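Local coordinates for NDP-rhamnosyltransferase (Saccharopolyspora spinosa, PDB 3TSA), which is a glycosyltransferase of the GT-B fold, built from two Rossmann-like domains that face each other across a cleft, at residues Arg219-Arg227 against Pro237-Ala245. Sequence-based numbering, arbitrary orientation.
Sequences RRVCICMGR and PLLRAVAAA
I223 and M225 press against A241, L238 and P237 where a strand meets a helix that returns along it, a worked example of the beta-alpha unit of a Rossmann-like domain in a GT-B protein. Strand 219-224 belongs to a six-stranded parallel sheet, and helix 236-246, reached through the intervening short helix 227-233, runs back along the strand, almost antiparallel (172°), with the axes 9.5 Å apart at closest approach. A241 and A245 both point their CB atoms at the strand, A241 CB lying 3.9 Å from I223 CD1.

The tight part centres on I223. Its CG1 branch lies beside the backbone N, anti to the carbonyl carbon (chi1 -63°), while CG2 takes the position anti to N, and the two branches straddle A241 CB. CG2 points toward the start of helix segment 237-245 and meets L238 CD1 at 3.8 Å, the two side chains crossing at a slant. CD1, the end of the other branch, lies 3.8 Å from V242 CG2, near A245 CB, and also against the backbone around the carbonyl of A241, whose oxygen already accepts the helical bond from A245 N. I291 of the adjacent strand 289-292 touches both I223 and A241, carrying the apolar core on to the neighbouring strand.

Toward the start of the strand the packing thins: V221 reaches the helix through CG1 alone, 4.2 Å from A245 CB. The strand's other face turns C224 away from the helix, and beyond M225 the chain leaves the contact at G226, the N-cap of helix 227-233, and at R227, which is exposed and salt-bridged to E260. M225 itself stays buried; its extended chain carries the sulfur to P237 and L238, and its terminal CE stops 3.7 Å from P237 O.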
loop_
_atom_site.group_PDB
_atom_site.type_symbol
_atom_site.label_atom_id
_atom_site.label_comp_id
_atom_site.label_asym_id
_atom_site.label_seq_id
_atom_site.Cartn_x
_atom_site.Cartn_y
_atom_site.Cartn_z
ATOM N N ARG A 219 2.874 30.952 13.662
ATOM C CA ARG A 219 3.629 30.659 12.387
ATOM C C ARG A 219 4.119 29.215 12.513
ATOM O O ARG A 219 5.063 28.925 13.314
ATOM C CB ARG A 219 4.847 31.605 12.361
ATOM C CG ARG A 219 4.488 33.058 12.696
ATOM C CD ARG A 219 3.319 33.556 11.701
ATOM N NE ARG A 219 3.764 33.639 10.292
ATOM C CZ ARG A 219 4.622 34.527 9.788
ATOM N NH1 ARG A 219 4.899 34.530 8.473
ATOM N NH2 ARG A 219 5.181 35.449 10.565
ATOM N N ARG A 220 3.473 28.301 11.798
ATOM C CA ARG A 220 3.735 26.892 12.047
ATOM C C ARG A 220 4.953 26.438 11.226
ATOM O O ARG A 220 4.993 26.595 9.990
ATOM C CB ARG A 220 2.488 26.077 11.677
ATOM C CG ARG A 220 2.628 24.625 12.011
ATOM C CD ARG A 220 1.238 23.882 11.961
ATOM N NE ARG A 220 0.315 24.229 13.025
ATOM C CZ ARG A 220 -0.952 23.825 13.047
ATOM N NH1 ARG A 220 -1.395 23.079 12.058
ATOM N NH2 ARG A 220 -1.777 24.183 14.006
ATOM N N VAL A 221 5.967 25.906 11.900
ATOM C CA VAL A 221 7.200 25.459 11.296
ATOM C C VAL A 221 7.294 23.979 11.617
ATOM O O VAL A 221 7.264 23.590 12.797
ATOM C CB VAL A 221 8.366 26.214 11.988
ATOM C CG1 VAL A 221 9.782 25.623 11.601
ATOM C CG2 VAL A 221 8.291 27.700 11.609
ATOM N N CYS A 222 7.435 23.109 10.595
ATOM C CA CYS A 222 7.635 21.694 10.875
ATOM C C CYS A 222 9.141 21.343 10.832
ATOM O O CYS A 222 9.801 21.659 9.826
ATOM C CB CYS A 222 6.860 20.836 9.866
ATOM S SG CYS A 222 7.151 19.039 9.955
ATOM N N ILE A 223 9.621 20.569 11.795
ATOM C CA ILE A 223 10.981 20.051 11.817
ATOM C C ILE A 223 10.825 18.572 11.621
ATOM O O ILE A 223 10.171 17.893 12.434
ATOM C CB ILE A 223 11.701 20.357 13.176
ATOM C CG1 ILE A 223 11.833 21.857 13.353
ATOM C CG2 ILE A 223 13.041 19.579 13.225
ATOM C CD1 ILE A 223 12.211 22.176 14.862
ATOM N N CYS A 224 11.378 18.073 10.497
ATOM C CA CYS A 224 11.176 16.687 10.098
ATOM C C CYS A 224 12.523 16.112 9.646
ATOM O O CYS A 224 13.164 16.627 8.659
ATOM C CB CYS A 224 10.156 16.652 8.994
ATOM S SG CYS A 224 9.805 14.887 8.578
ATOM N N MET A 225 13.010 15.177 10.462
ATOM C CA MET A 225 14.290 14.470 10.246
ATOM C C MET A 225 14.029 12.961 10.426
ATOM O O MET A 225 13.349 12.574 11.391
ATOM C CB MET A 225 15.379 14.999 11.197
ATOM C CG MET A 225 15.747 16.371 10.739
ATOM S SD MET A 225 16.854 17.125 11.873
ATOM C CE MET A 225 16.703 18.857 11.364
ATOM N N GLY A 226 14.492 12.145 9.474
ATOM C CA GLY A 226 14.265 10.681 9.532
ATOM C C GLY A 226 15.243 9.860 10.382
ATOM O O GLY A 226 16.229 10.373 10.931
ATOM N N ARG A 227 14.925 8.585 10.531
ATOM C CA ARG A 227 15.736 7.678 11.255
ATOM C C ARG A 227 17.146 7.614 10.700
ATOM O O ARG A 227 18.133 7.633 11.463
ATOM C CB ARG A 227 15.040 6.329 11.122
ATOM C CG ARG A 227 15.683 5.187 11.834
ATOM C CD ARG A 227 14.728 4.020 11.819
ATOM N NE ARG A 227 13.788 4.189 12.945
ATOM C CZ ARG A 227 12.485 3.907 12.913
ATOM N NH1 ARG A 227 11.948 3.449 11.805
ATOM N NH2 ARG A 227 11.719 4.108 14.007
ATOM N N PRO A 237 21.488 18.104 14.829
ATOM C CA PRO A 237 20.658 18.890 13.874
ATOM C C PRO A 237 19.209 19.108 14.378
ATOM O O PRO A 237 18.655 20.221 14.245
ATOM C CB PRO A 237 20.770 18.117 12.565
ATOM C CG PRO A 237 21.041 16.741 12.981
ATOM C CD PRO A 237 21.949 16.844 14.209
ATOM N N LEU A 238 18.721 18.143 15.152
ATOM C CA LEU A 238 17.383 18.244 15.744
ATOM C C LEU A 238 17.414 19.286 16.851
ATOM O O LEU A 238 16.553 20.172 16.907
ATOM C CB LEU A 238 16.932 16.907 16.306
ATOM C CG LEU A 238 15.500 16.763 16.849
ATOM C CD1 LEU A 238 14.418 17.096 15.778
ATOM C CD2 LEU A 238 15.291 15.359 17.483
ATOM N N LEU A 239 18.419 19.216 17.715
ATOM C CA LEU A 239 18.433 20.161 18.846
ATOM C C LEU A 239 18.588 21.554 18.276
ATOM O O LEU A 239 17.967 22.528 18.796
ATOM C CB LEU A 239 19.652 19.824 19.730
ATOM C CG LEU A 239 19.492 18.502 20.485
ATOM C CD1 LEU A 239 20.800 18.101 21.262
ATOM C CD2 LEU A 239 18.234 18.584 21.403
ATOM N N ARG A 240 19.459 21.677 17.255
ATOM C CA ARG A 240 19.733 22.993 16.668
ATOM C C ARG A 240 18.483 23.562 16.072
ATOM O O ARG A 240 18.204 24.733 16.266
ATOM C CB ARG A 240 20.831 22.956 15.598
ATOM C CG ARG A 240 22.234 22.815 16.212
ATOM C CD ARG A 240 23.283 22.181 15.286
ATOM N NE ARG A 240 24.597 22.061 15.996
ATOM C CZ ARG A 240 25.638 21.331 15.565
ATOM N NH1 ARG A 240 25.561 20.564 14.513
ATOM N NH2 ARG A 240 26.743 21.294 16.316
ATOM N N ALA A 241 17.711 22.755 15.357
ATOM C CA ALA A 241 16.482 23.281 14.719
ATOM C C ALA A 241 15.414 23.621 15.726
ATOM O O ALA A 241 14.702 24.601 15.553
ATOM C CB ALA A 241 15.899 22.215 13.694
ATOM N N VAL A 242 15.263 22.782 16.752
ATOM C CA VAL A 242 14.227 23.006 17.810
ATOM C C VAL A 242 14.548 24.336 18.546
ATOM O O VAL A 242 13.660 25.151 18.781
ATOM C CB VAL A 242 14.186 21.848 18.800
ATOM C CG1 VAL A 242 13.371 22.280 20.047
ATOM C CG2 VAL A 242 13.435 20.706 18.092
ATOM N N ALA A 243 15.821 24.571 18.831
ATOM C CA ALA A 243 16.211 25.809 19.549
ATOM C C ALA A 243 15.968 27.035 18.667
ATOM O O ALA A 243 15.310 28.024 19.069
ATOM C CB ALA A 243 17.678 25.734 19.925
ATOM N N ALA A 244 16.430 26.990 17.416
ATOM C CA ALA A 244 16.237 28.125 16.552
ATOM C C ALA A 244 14.728 28.407 16.332
ATOM O O ALA A 244 14.311 29.608 16.344
ATOM C CB ALA A 244 16.953 27.855 15.235
ATOM N N ALA A 245 13.931 27.366 16.118
ATOM C CA ALA A 245 12.513 27.587 15.799
ATOM C C ALA A 245 11.772 28.080 17.036
ATOM O O ALA A 245 11.003 29.042 16.960
ATOM C CB ALA A 245 11.808 26.304 15.240
#